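Local coordinates for D-2-hydroxyacid dehydrogensase protein (Ketogulonicigenium vulgare, PDB 4LSW) that probably catalyses the NAD(P)-dependent, D-isomer-specific interconversion of 2-hydroxyacids and 2-oxoacids, at residues A[68-72]-A[300-305]; A[191-196]-A[218-223]; A[224-230]-A[250-256]; A[296-300]-A[310-314]. One frame throughout, in Å; residues are numbered along the deposited sequence.

Contact 1: residues A[68-72]-A[300-305]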
loop_
_atom_site.group_PDB
_atom_site.type_symbol
_atom_site.label_atom_id
_atom_site.label_comp_id
_atom_site.label_asym_id
_atom_site.label_seq_id
_atom_site.Cartn_x
_atom_site.Cartn_y
_atom_site.Cartn_z
ATOM N N LEU A 68 -0.276 -29.218 4.409
ATOM C CA LEU A 68 0.241 -27.879 4.100
ATOM C C LEU A 68 1.560 -27.557 4.817
ATOM O O LEU A 68 1.707 -27.805 6.019
ATOM C CB LEU A 68 -0.809 -26.832 4.472
ATOM C CG LEU A 68 -0.530 -25.385 4.054
ATOM C CD1 LEU A 68 -0.432 -25.249 2.540
ATOM C CD2 LEU A 68 -1.621 -24.477 4.604
ATOM N N GLU A 69 2.503 -26.979 4.073
ATOM C CA GLU A 69 3.822 -26.644 4.608
ATOM C C GLU A 69 4.071 -25.139 4.632
ATOM O O GLU A 69 4.773 -24.613 5.513
ATOM C CB GLU A 69 4.919 -27.314 3.774
ATOM C CG GLU A 69 4.854 -28.840 3.783
ATOM C CD GLU A 69 5.760 -29.492 2.748
ATOM O OE1 GLU A 69 6.550 -28.789 2.078
ATOM O OE2 GLU A 69 5.671 -30.729 2.595
ATOM N N LEU A 70 3.487 -24.446 3.664
ATOM C CA LEU A 70 3.871 -23.071 3.386
ATOM C C LEU A 70 2.734 -22.305 2.753
ATOM O O LEU A 70 2.029 -22.821 1.889
ATOM C CB LEU A 70 5.072 -23.059 2.429
ATOM C CG LEU A 70 5.440 -21.710 1.797
ATOM C CD1 LEU A 70 5.921 -20.713 2.835
ATOM C CD2 LEU A 70 6.494 -21.893 0.728
ATOM N N ILE A 71 2.548 -21.069 3.198
ATOM C CA ILE A 71 1.643 -20.153 2.522
ATOM C C ILE A 71 2.479 -18.974 2.059
ATOM O O ILE A 71 3.094 -18.289 2.877
ATOM C CB ILE A 71 0.516 -19.656 3.449
ATOM C CG1 ILE A 71 -0.311 -20.841 3.954
ATOM C CG2 ILE A 71 -0.378 -18.671 2.705
ATOM C CD1 ILE A 71 -1.272 -20.498 5.091
ATOM N N SER A 72 2.521 -18.768 0.748
ATOM C CA SER A 72 3.274 -17.675 0.158
ATOM C C SER A 72 2.310 -16.613 -0.347
ATOM O O SER A 72 1.399 -16.899 -1.134
ATOM C CB SER A 72 4.200 -18.184 -0.953
ATOM O OG SER A 72 5.313 -18.853 -0.393
ATOM N N ASN A 300 10.308 -17.713 -3.407
ATOM C CA ASN A 300 10.044 -18.329 -2.114
ATOM C C ASN A 300 9.538 -19.753 -2.268
ATOM O O ASN A 300 9.984 -20.649 -1.555
ATOM C CB ASN A 300 9.055 -17.498 -1.288
ATOM C CG ASN A 300 9.717 -16.320 -0.599
ATOM O OD1 ASN A 300 10.495 -16.495 0.338
ATOM N ND2 ASN A 300 9.405 -15.116 -1.056
ATOM N N LEU A 301 8.610 -19.953 -3.202
ATOM C CA LEU A 301 8.086 -21.290 -3.453
ATOM C C LEU A 301 9.194 -22.219 -3.956
ATOM O O LEU A 301 9.327 -23.357 -3.490
ATOM C CB LEU A 301 6.911 -21.237 -4.435
ATOM C CG LEU A 301 5.625 -20.615 -3.883
ATOM C CD1 LEU A 301 4.674 -20.264 -5.017
ATOM C CD2 LEU A 301 4.958 -21.568 -2.886
ATOM N N THR A 302 9.999 -21.717 -4.885
ATOM C CA THR A 302 11.089 -22.495 -5.462
ATOM C C THR A 302 12.078 -22.900 -4.378
ATOM O O THR A 302 12.477 -24.067 -4.283
ATOM C CB THR A 302 11.814 -21.696 -6.558
ATOM O OG1 THR A 302 10.885 -21.383 -7.603
ATOM C CG2 THR A 302 12.976 -22.501 -7.139
ATOM N N ALA A 303 12.455 -21.932 -3.551
ATOM C CA ALA A 303 13.386 -22.182 -2.464
ATOM C C ALA A 303 12.836 -23.221 -1.494
ATOM O O ALA A 303 13.543 -24.140 -1.087
ATOM C CB ALA A 303 13.704 -20.884 -1.740
ATOM N N HIS A 304 11.565 -23.092 -1.135
ATOM C CA HIS A 304 10.962 -24.026 -0.192
ATOM C C HIS A 304 11.049 -25.477 -0.662
ATOM O O HIS A 304 11.491 -26.351 0.084
ATOM C CB HIS A 304 9.496 -23.672 0.068
ATOM C CG HIS A 304 8.788 -24.672 0.923
ATOM N ND1 HIS A 304 8.923 -24.710 2.297
ATOM C CD2 HIS A 304 7.963 -25.696 0.601
ATOM C CE1 HIS A 304 8.204 -25.702 2.780
ATOM N NE2 HIS A 304 7.616 -26.325 1.770
ATOM N N PHE A 305 10.626 -25.727 -1.895
ATOM C CA PHE A 305 10.552 -27.097 -2.384
ATOM C C PHE A 305 11.929 -27.657 -2.719
ATOM O O PHE A 305 12.095 -28.869 -2.832
ATOM C CB PHE A 305 9.593 -27.204 -3.566
ATOM C CG PHE A 305 8.147 -27.065 -3.171
ATOM C CD1 PHE A 305 7.525 -28.057 -2.432
ATOM C CD2 PHE A 305 7.416 -25.938 -3.518
ATOM C CE1 PHE A 305 6.199 -27.935 -2.055
ATOM C CE2 PHE A 305 6.089 -25.811 -3.146
ATOM C CZ PHE A 305 5.479 -26.808 -2.414
#
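Strand 70-72 and the helical turns of 300-305 run almost antiparallel, at 162°, with their axes 9.7 Å apart; the CA atoms of Ser72 and Leu301 lie 7.0 Å apart and those of Leu70 and His304 8.0 Å. Leu70 and Ser72 direct their CA-to-CB bonds at the helix, whereas Ile71 between them points away, as the alternation of an extended strand requires. Leu70 CD2 fits between His304 CB (3.6 Å) and Leu301 CD2 (3.9 Å). This is helix-on-sheet packing: helix 287-306 lies against the mixed sheet of the domain that contains both chain ends, and Leu301 also touches Ala48 on the adjacent strand. His304 lays its ring over Leu70, whose CB sits 4.1 Å from the ring centroid and 6° off its normal, a CH-pi contact. At the ring edge His304 NE2 donates to Glu69 OE1 at 2.7 Å and 159°, while Glu69 OE2 forms a salt bridge with Arg47. Ser72 OG packs 3.7 Å from Leu301 CD2 and hydrogen-bonds to Thr94.

Contact 2: residues A[191-196]-A[218-223]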
loop_
_atom_site.group_PDB
_atom_site.type_symbol
_atom_site.label_atom_id
_atom_site.label_comp_id
_atom_site.label_asym_id
_atom_site.label_seq_id
_atom_site.Cartn_x
_atom_site.Cartn_y
_atom_site.Cartn_z
ATOM N N ALA A 191 0.957 13.179 15.900
ATOM C CA ALA A 191 0.521 13.621 14.580
ATOM C C ALA A 191 -0.051 15.037 14.563
ATOM O O ALA A 191 0.092 15.744 13.568
ATOM C CB ALA A 191 -0.470 12.639 13.991
ATOM N N VAL A 192 -0.693 15.465 15.648
ATOM C CA VAL A 192 -1.249 16.814 15.690
ATOM C C VAL A 192 -0.158 17.869 15.601
ATOM O O VAL A 192 -0.247 18.792 14.780
ATOM C CB VAL A 192 -2.117 17.048 16.947
ATOM C CG1 VAL A 192 -2.500 18.521 17.060
ATOM C CG2 VAL A 192 -3.345 16.185 16.883
ATOM N N THR A 193 0.884 17.711 16.416
ATOM C CA THR A 193 2.011 18.637 16.405
ATOM C C THR A 193 2.727 18.596 15.063
ATOM O O THR A 193 3.115 19.636 14.521
ATOM C CB THR A 193 3.008 18.304 17.513
ATOM O OG1 THR A 193 2.317 18.255 18.771
ATOM C CG2 THR A 193 4.113 19.349 17.574
ATOM N N LEU A 194 2.898 17.397 14.519
ATOM C CA LEU A 194 3.535 17.245 13.215
ATOM C C LEU A 194 2.781 18.069 12.176
ATOM O O LEU A 194 3.367 18.865 11.431
ATOM C CB LEU A 194 3.548 15.768 12.804
ATOM C CG LEU A 194 4.182 15.446 11.445
ATOM C CD1 LEU A 194 5.659 15.751 11.493
ATOM C CD2 LEU A 194 3.939 13.993 11.103
ATOM N N ALA A 195 1.467 17.890 12.148
ATOM C CA ALA A 195 0.637 18.546 11.150
ATOM C C ALA A 195 0.618 20.062 11.291
ATOM O O ALA A 195 0.579 20.798 10.294
ATOM C CB ALA A 195 -0.774 17.996 11.243
ATOM N N ARG A 196 0.611 20.529 12.539
ATOM C CA ARG A 196 0.530 21.954 12.824
ATOM C C ARG A 196 1.596 22.774 12.100
ATOM O O ARG A 196 1.317 23.877 11.620
ATOM C CB ARG A 196 0.619 22.194 14.338
ATOM C CG ARG A 196 0.472 23.661 14.730
ATOM C CD ARG A 196 0.705 23.876 16.222
ATOM N NE ARG A 196 1.933 23.223 16.672
ATOM C CZ ARG A 196 3.066 23.857 16.962
ATOM N NH1 ARG A 196 3.138 25.180 16.863
ATOM N NH2 ARG A 196 4.131 23.168 17.367
ATOM N N ASP A 218 -8.607 16.340 14.676
ATOM C CA ASP A 218 -7.595 17.222 15.243
ATOM C C ASP A 218 -6.345 17.328 14.364
ATOM O O ASP A 218 -5.803 18.421 14.183
ATOM C CB ASP A 218 -7.230 16.808 16.680
ATOM C CG ASP A 218 -8.343 17.087 17.672
ATOM O OD1 ASP A 218 -9.179 17.966 17.399
ATOM O OD2 ASP A 218 -8.361 16.422 18.727
ATOM N N VAL A 219 -5.899 16.198 13.818
ATOM C CA VAL A 219 -4.725 16.214 12.939
ATOM C C VAL A 219 -5.049 16.990 11.671
ATOM O O VAL A 219 -4.265 17.830 11.226
ATOM C CB VAL A 219 -4.279 14.797 12.575
ATOM C CG1 VAL A 219 -3.157 14.839 11.526
ATOM C CG2 VAL A 219 -3.813 14.081 13.826
ATOM N N ILE A 220 -6.217 16.713 11.105
ATOM C CA ILE A 220 -6.649 17.359 9.874
ATOM C C ILE A 220 -6.770 18.870 10.058
ATOM O O ILE A 220 -6.354 19.657 9.208
ATOM C CB ILE A 220 -7.965 16.737 9.368
ATOM C CG1 ILE A 220 -7.714 15.283 8.952
ATOM C CG2 ILE A 220 -8.523 17.558 8.218
ATOM C CD1 ILE A 220 -8.980 14.461 8.776
ATOM N N GLU A 221 -7.324 19.285 11.193
ATOM C CA GLU A 221 -7.496 20.710 11.462
ATOM C C GLU A 221 -6.158 21.407 11.671
ATOM O O GLU A 221 -5.966 22.547 11.255
ATOM C CB GLU A 221 -8.420 20.929 12.668
ATOM C CG GLU A 221 -9.860 20.614 12.326
ATOM C CD GLU A 221 -10.847 21.120 13.346
ATOM O OE1 GLU A 221 -10.450 21.450 14.490
ATOM O OE2 GLU A 221 -12.036 21.178 12.986
ATOM N N ALA A 222 -5.237 20.710 12.316
ATOM C CA ALA A 222 -3.895 21.237 12.508
ATOM C C ALA A 222 -3.135 21.372 11.183
ATOM O O ALA A 222 -2.325 22.287 11.020
ATOM C CB ALA A 222 -3.117 20.384 13.515
ATOM N N LEU A 223 -3.397 20.463 10.249
ATOM C CA LEU A 223 -2.793 20.541 8.926
ATOM C C LEU A 223 -3.241 21.837 8.249
ATOM O O LEU A 223 -2.431 22.534 7.638
ATOM C CB LEU A 223 -3.155 19.306 8.101
ATOM C CG LEU A 223 -2.523 19.155 6.719
ATOM C CD1 LEU A 223 -1.024 19.443 6.808
ATOM C CD2 LEU A 223 -2.801 17.763 6.207
#
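Helices 191-196 and 218-223 lie side by side, their axes 7.5 Å apart and their N-to-C directions only 16° from parallel. So close an approach is possible because alanines occupy the middle of the interface: Ala195 and Ala222 both point across it, with their CB atoms 4.0 Å apart. Each methyl enters a shallow hollow in the opposing backbone. Ala195 CB reaches to 3.5 Å from Val219 O and 4.0 Å from Val219 CG1, with Leu223 CB at 4.2 Å; Ala222 CB in turn lies 3.5 Å from Val192 O and 4.1 Å from Val192 CG1. Toward the N-terminal ends the bumps are larger. Val219 CG2 fits between Ala191 CB (3.6 Å) and Val192 CG2 (3.7 Å), and Val192 CG2 also touches Asp218 CB at 3.9 Å. At the C-terminal ends the backbones themselves meet, through a CA-H...O contact of 3.4 Å from Arg196 CA to Ala222 O. Leu194, Val219 and Leu223 all reach Leu201 on strand 200-203, so the pair is seated on the parallel sheet. Neighbouring, nearly parallel helices covering a parallel sheet are characteristic of the Rossmann-type alpha/beta domain, here the predicted NAD-binding domain.

Contact 3: residues A[224-230]-A[250-256]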
loop_
_atom_site.group_PDB
_atom_site.type_symbol
_atom_site.label_atom_id
_atom_site.label_comp_id
_atom_site.label_asym_id
_atom_site.label_seq_id
_atom_site.Cartn_x
_atom_site.Cartn_y
_atom_site.Cartn_z
ATOM N N GLY A 224 -4.523 22.165 8.364
ATOM C CA GLY A 224 -4.947 23.537 8.151
ATOM C C GLY A 224 -5.441 23.912 6.768
ATOM O O GLY A 224 -5.381 23.117 5.823
ATOM N N PRO A 225 -5.936 25.147 6.643
ATOM C CA PRO A 225 -6.676 25.566 5.446
ATOM C C PRO A 225 -5.844 25.675 4.186
ATOM O O PRO A 225 -6.409 25.729 3.090
ATOM C CB PRO A 225 -7.220 26.957 5.832
ATOM C CG PRO A 225 -6.383 27.404 6.990
ATOM C CD PRO A 225 -6.024 26.140 7.727
ATOM N N GLU A 226 -4.527 25.727 4.342
ATOM C CA GLU A 226 -3.642 25.719 3.189
ATOM C C GLU A 226 -2.681 24.544 3.242
ATOM O O GLU A 226 -1.657 24.535 2.555
ATOM C CB GLU A 226 -2.905 27.051 3.073
ATOM C CG GLU A 226 -3.886 28.203 2.849
ATOM C CD GLU A 226 -3.234 29.540 2.588
ATOM O OE1 GLU A 226 -2.016 29.586 2.321
ATOM O OE2 GLU A 226 -3.958 30.558 2.649
ATOM N N GLY A 227 -3.011 23.553 4.062
ATOM C CA GLY A 227 -2.242 22.335 4.114
ATOM C C GLY A 227 -2.808 21.301 3.173
ATOM O O GLY A 227 -3.960 21.389 2.743
ATOM N N MET A 228 -1.985 20.305 2.855
ATOM C CA MET A 228 -2.352 19.237 1.950
ATOM C C MET A 228 -2.045 17.888 2.587
ATOM O O MET A 228 -0.948 17.674 3.110
ATOM C CB MET A 228 -1.573 19.378 0.640
ATOM C CG MET A 228 -1.871 18.260 -0.323
ATOM S SD MET A 228 -0.815 18.250 -1.780
ATOM C CE MET A 228 -1.075 19.915 -2.349
ATOM N N LEU A 229 -3.015 16.981 2.541
ATOM C CA LEU A 229 -2.843 15.626 3.032
ATOM C C LEU A 229 -2.606 14.681 1.859
ATOM O O LEU A 229 -3.386 14.680 0.904
ATOM C CB LEU A 229 -4.101 15.191 3.795
ATOM C CG LEU A 229 -4.021 13.822 4.477
ATOM C CD1 LEU A 229 -3.084 13.851 5.688
ATOM C CD2 LEU A 229 -5.422 13.338 4.873
ATOM N N ILE A 230 -1.524 13.902 1.909
ATOM C CA ILE A 230 -1.258 12.922 0.861
ATOM C C ILE A 230 -1.273 11.537 1.471
ATOM O O ILE A 230 -0.479 11.250 2.352
ATOM C CB ILE A 230 0.112 13.150 0.168
ATOM C CG1 ILE A 230 0.197 14.562 -0.425
ATOM C CG2 ILE A 230 0.351 12.096 -0.914
ATOM C CD1 ILE A 230 0.903 15.574 0.479
ATOM N N GLY A 250 -13.281 23.914 4.124
ATOM C CA GLY A 250 -12.078 24.708 3.957
ATOM C C GLY A 250 -11.126 24.631 5.142
ATOM O O GLY A 250 -10.122 25.335 5.173
ATOM N N ARG A 251 -11.438 23.780 6.119
ATOM C CA ARG A 251 -10.546 23.565 7.253
ATOM C C ARG A 251 -9.264 22.816 6.851
ATOM O O ARG A 251 -8.234 22.935 7.518
ATOM C CB ARG A 251 -11.263 22.837 8.397
ATOM C CG ARG A 251 -12.238 23.710 9.178
ATOM C CD ARG A 251 -12.939 22.948 10.305
ATOM N NE ARG A 251 -13.943 22.022 9.779
ATOM C CZ ARG A 251 -13.921 20.701 9.934
ATOM N NH1 ARG A 251 -14.880 19.963 9.384
ATOM N NH2 ARG A 251 -12.967 20.109 10.635
ATOM N N LEU A 252 -9.347 22.039 5.774
ATOM C CA LEU A 252 -8.169 21.439 5.148
ATOM C C LEU A 252 -8.123 21.949 3.729
ATOM O O LEU A 252 -9.145 21.970 3.039
ATOM C CB LEU A 252 -8.263 19.914 5.124
ATOM C CG LEU A 252 -7.068 19.239 4.419
ATOM C CD1 LEU A 252 -5.757 19.584 5.125
ATOM C CD2 LEU A 252 -7.276 17.755 4.365
ATOM N N GLY A 253 -6.932 22.333 3.282
ATOM C CA GLY A 253 -6.769 22.903 1.955
ATOM C C GLY A 253 -7.010 21.947 0.804
ATOM O O GLY A 253 -7.733 22.286 -0.141
ATOM N N SER A 254 -6.402 20.766 0.864
ATOM C CA SER A 254 -6.513 19.806 -0.226
ATOM C C SER A 254 -6.038 18.430 0.207
ATOM O O SER A 254 -5.419 18.278 1.261
ATOM C CB SER A 254 -5.713 20.273 -1.451
ATOM O OG SER A 254 -4.327 20.347 -1.154
ATOM N N ALA A 255 -6.329 17.430 -0.617
ATOM C CA ALA A 255 -5.903 16.072 -0.356
ATOM C C ALA A 255 -5.564 15.378 -1.658
ATOM O O ALA A 255 -6.138 15.679 -2.706
ATOM C CB ALA A 255 -6.991 15.307 0.382
ATOM N N ALA A 256 -4.626 14.450 -1.578
ATOM C CA ALA A 256 -4.278 13.599 -2.703
ATOM C C ALA A 256 -4.284 12.177 -2.181
ATOM O O ALA A 256 -3.534 11.842 -1.274
ATOM C CB ALA A 256 -2.907 13.986 -3.250
HETATM O O HOH W 1 -9.036 26.220 2.871
HETATM O O HOH W 2 -3.707 22.910 0.105
#
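Two neighbouring parallel strands of the Rossmann-type sheet meet here, 228-230 and 254-256, joined through helix 240-249 in a beta-alpha-beta unit; their axes are 4.5 Å apart and 15° from parallel. The ladder is built by Ser254 N to Gly227 O (3.1 Å), Leu229 N to Ser254 O (3.0 Å) and Ala256 N to Leu229 O (2.8 Å). Met228 and Ile230 have their amides on the other edge, and both pair with strand 200-203. Before the strands, Gly224 O accepts twice, from Gly227 N at 3.0 Å within the type I turn 224-227 and from Gly253 N at 3.1 Å. Gly253 has to lack a side chain, since an ideal CB would fall 2.7 Å from Gly227 O and 2.8 Å from Pro225 O. Arg251 forms salt bridges with Glu221 and Asp249, and Glu226 with Arg141. One water donates to Pro225 O and Gly250 O, each at 2.7 Å; a second donates to Gly227 O at 3.1 Å and hydrogen-bonds at 2.9 Å to Ser254 OG, which also lies 3.3 Å from Met228 CG.

Contact 4: residues A[296-300]-A[310-314]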
loop_
_atom_site.group_PDB
_atom_site.type_symbol
_atom_site.label_atom_id
_atom_site.label_comp_id
_atom_site.label_asym_id
_atom_site.label_seq_id
_atom_site.Cartn_x
_atom_site.Cartn_y
_atom_site.Cartn_z
ATOM N N LEU A 296 9.426 -12.670 -6.536
ATOM C CA LEU A 296 9.722 -12.958 -5.139
ATOM C C LEU A 296 8.796 -14.041 -4.587
ATOM O O LEU A 296 9.236 -14.941 -3.868
ATOM C CB LEU A 296 9.613 -11.670 -4.320
ATOM C CG LEU A 296 10.066 -11.720 -2.862
ATOM C CD1 LEU A 296 11.402 -12.440 -2.726
ATOM C CD2 LEU A 296 10.150 -10.295 -2.307
ATOM N N LEU A 297 7.514 -13.939 -4.919
ATOM C CA LEU A 297 6.564 -14.985 -4.573
ATOM C C LEU A 297 7.061 -16.319 -5.124
ATOM O O LEU A 297 7.152 -17.310 -4.402
ATOM C CB LEU A 297 5.193 -14.667 -5.160
ATOM C CG LEU A 297 4.172 -15.802 -5.051
ATOM C CD1 LEU A 297 3.401 -15.746 -3.736
ATOM C CD2 LEU A 297 3.218 -15.758 -6.229
ATOM N N ARG A 298 7.408 -16.334 -6.403
ATOM C CA ARG A 298 7.851 -17.578 -7.007
ATOM C C ARG A 298 9.178 -18.058 -6.414
ATOM O O ARG A 298 9.357 -19.256 -6.186
ATOM C CB ARG A 298 7.923 -17.435 -8.524
ATOM C CG ARG A 298 6.558 -17.221 -9.151
ATOM C CD ARG A 298 6.630 -17.171 -10.667
ATOM N NE ARG A 298 7.069 -15.877 -11.194
ATOM C CZ ARG A 298 8.245 -15.660 -11.776
ATOM N NH1 ARG A 298 9.124 -16.646 -11.896
ATOM N NH2 ARG A 298 8.539 -14.455 -12.248
ATOM N N ASP A 299 10.102 -17.138 -6.139
ATOM C CA ASP A 299 11.395 -17.547 -5.588
ATOM C C ASP A 299 11.272 -18.179 -4.199
ATOM O O ASP A 299 12.029 -19.081 -3.857
ATOM C CB ASP A 299 12.396 -16.384 -5.568
ATOM C CG ASP A 299 12.866 -15.987 -6.957
ATOM O OD1 ASP A 299 12.659 -16.765 -7.912
ATOM O OD2 ASP A 299 13.454 -14.892 -7.087
ATOM N N ASN A 300 10.308 -17.713 -3.407
ATOM C CA ASN A 300 10.044 -18.329 -2.114
ATOM C C ASN A 300 9.538 -19.753 -2.268
ATOM O O ASN A 300 9.984 -20.649 -1.555
ATOM C CB ASN A 300 9.055 -17.498 -1.288
ATOM C CG ASN A 300 9.717 -16.320 -0.599
ATOM O OD1 ASN A 300 10.495 -16.495 0.338
ATOM N ND2 ASN A 300 9.405 -15.116 -1.056
ATOM N N LEU A 310 13.957 -19.945 2.985
ATOM C CA LEU A 310 12.976 -19.007 2.452
ATOM C C LEU A 310 13.605 -17.619 2.329
ATOM O O LEU A 310 14.426 -17.231 3.166
ATOM C CB LEU A 310 11.749 -18.959 3.363
ATOM C CG LEU A 310 10.959 -20.259 3.489
ATOM C CD1 LEU A 310 9.838 -20.109 4.499
ATOM C CD2 LEU A 310 10.414 -20.699 2.131
ATOM N N LEU A 311 13.226 -16.873 1.294
ATOM C CA LEU A 311 13.804 -15.550 1.071
ATOM C C LEU A 311 13.236 -14.518 2.034
ATOM O O LEU A 311 13.981 -13.780 2.685
ATOM C CB LEU A 311 13.558 -15.081 -0.369
ATOM C CG LEU A 311 14.431 -15.655 -1.499
ATOM C CD1 LEU A 311 14.012 -17.067 -1.879
ATOM C CD2 LEU A 311 14.403 -14.748 -2.718
ATOM N N THR A 312 11.908 -14.470 2.115
ATOM C CA THR A 312 11.223 -13.452 2.900
ATOM C C THR A 312 10.137 -14.022 3.821
ATOM O O THR A 312 8.951 -13.729 3.652
ATOM C CB THR A 312 10.620 -12.369 1.986
ATOM O OG1 THR A 312 9.887 -12.987 0.924
ATOM C CG2 THR A 312 11.721 -11.509 1.371
ATOM N N PRO A 313 10.543 -14.827 4.817
ATOM C CA PRO A 313 9.547 -15.374 5.744
ATOM C C PRO A 313 8.985 -14.329 6.695
ATOM O O PRO A 313 9.681 -13.372 7.057
ATOM C CB PRO A 313 10.347 -16.391 6.552
ATOM C CG PRO A 313 11.744 -15.853 6.539
ATOM C CD PRO A 313 11.918 -15.218 5.184
ATOM N N VAL A 314 7.732 -14.515 7.099
ATOM C CA VAL A 314 7.131 -13.664 8.123
ATOM C C VAL A 314 6.634 -14.483 9.305
ATOM O O VAL A 314 6.336 -13.935 10.365
ATOM C CB VAL A 314 5.970 -12.796 7.571
ATOM C CG1 VAL A 314 6.496 -11.766 6.585
ATOM C CG2 VAL A 314 4.897 -13.664 6.937
#
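Polar contacts centre on the amide of Asn300, whose two ends engage the segment 310-314. Asn300 OD1 accepts from Thr312 N at 3.0 Å with a nearly linear 170° angle, and more weakly from Leu311 N at 2.9 Å and 128°. Asn300 ND2 donates to Thr312 OG1 at 2.9 Å; the same nitrogen makes a weak bond of 2.8 Å back to Leu296 O, one turn earlier. Thr312 OG1 is also hydrogen-bonded to Asn95 O, so it ties the helix to the chain just after strand 92-94. The apolar contact is Leu296 CD1 to Leu311 CD2, 3.8 Å. Leucine methyls also make van der Waals contacts with helix carbonyls: Leu311 CD1 lies 3.4 Å from Asp299 O and Leu310 CD2 3.7 Å from Asn300 O. The chain comes back past helix 287-306 at 310-312, where the Asn300 side chain holds its backbone, then leaves to enter strand 313-315, the antiparallel edge strand of the mixed sheet in the domain formed from both chain termini.

In the fold
The four contacts fall into two pairs on opposite sides of the chain's centre. Contacts 1 and 4, with centres 8 Å apart, share Asn300 and helix 287-306 and both reach the mixed sheet. Contacts 2 and 3, 11 Å apart, lie in the parallel sheet domain; helix 217-223 is followed, after a short turn, by strand 228-231, and the Glu221 OE2 to Arg251 NH2 salt bridge (2.7 Å) joins them. The pairs are 39 to 45 Å apart between centres and do not touch. Along the chain, contact 2 precedes contact 3, and both are nested between the segments of contact 1, whose segments alternate with those of contact 4. The predicted NAD-binding domain is therefore inserted into a domain that the C-terminal helix and strand complete.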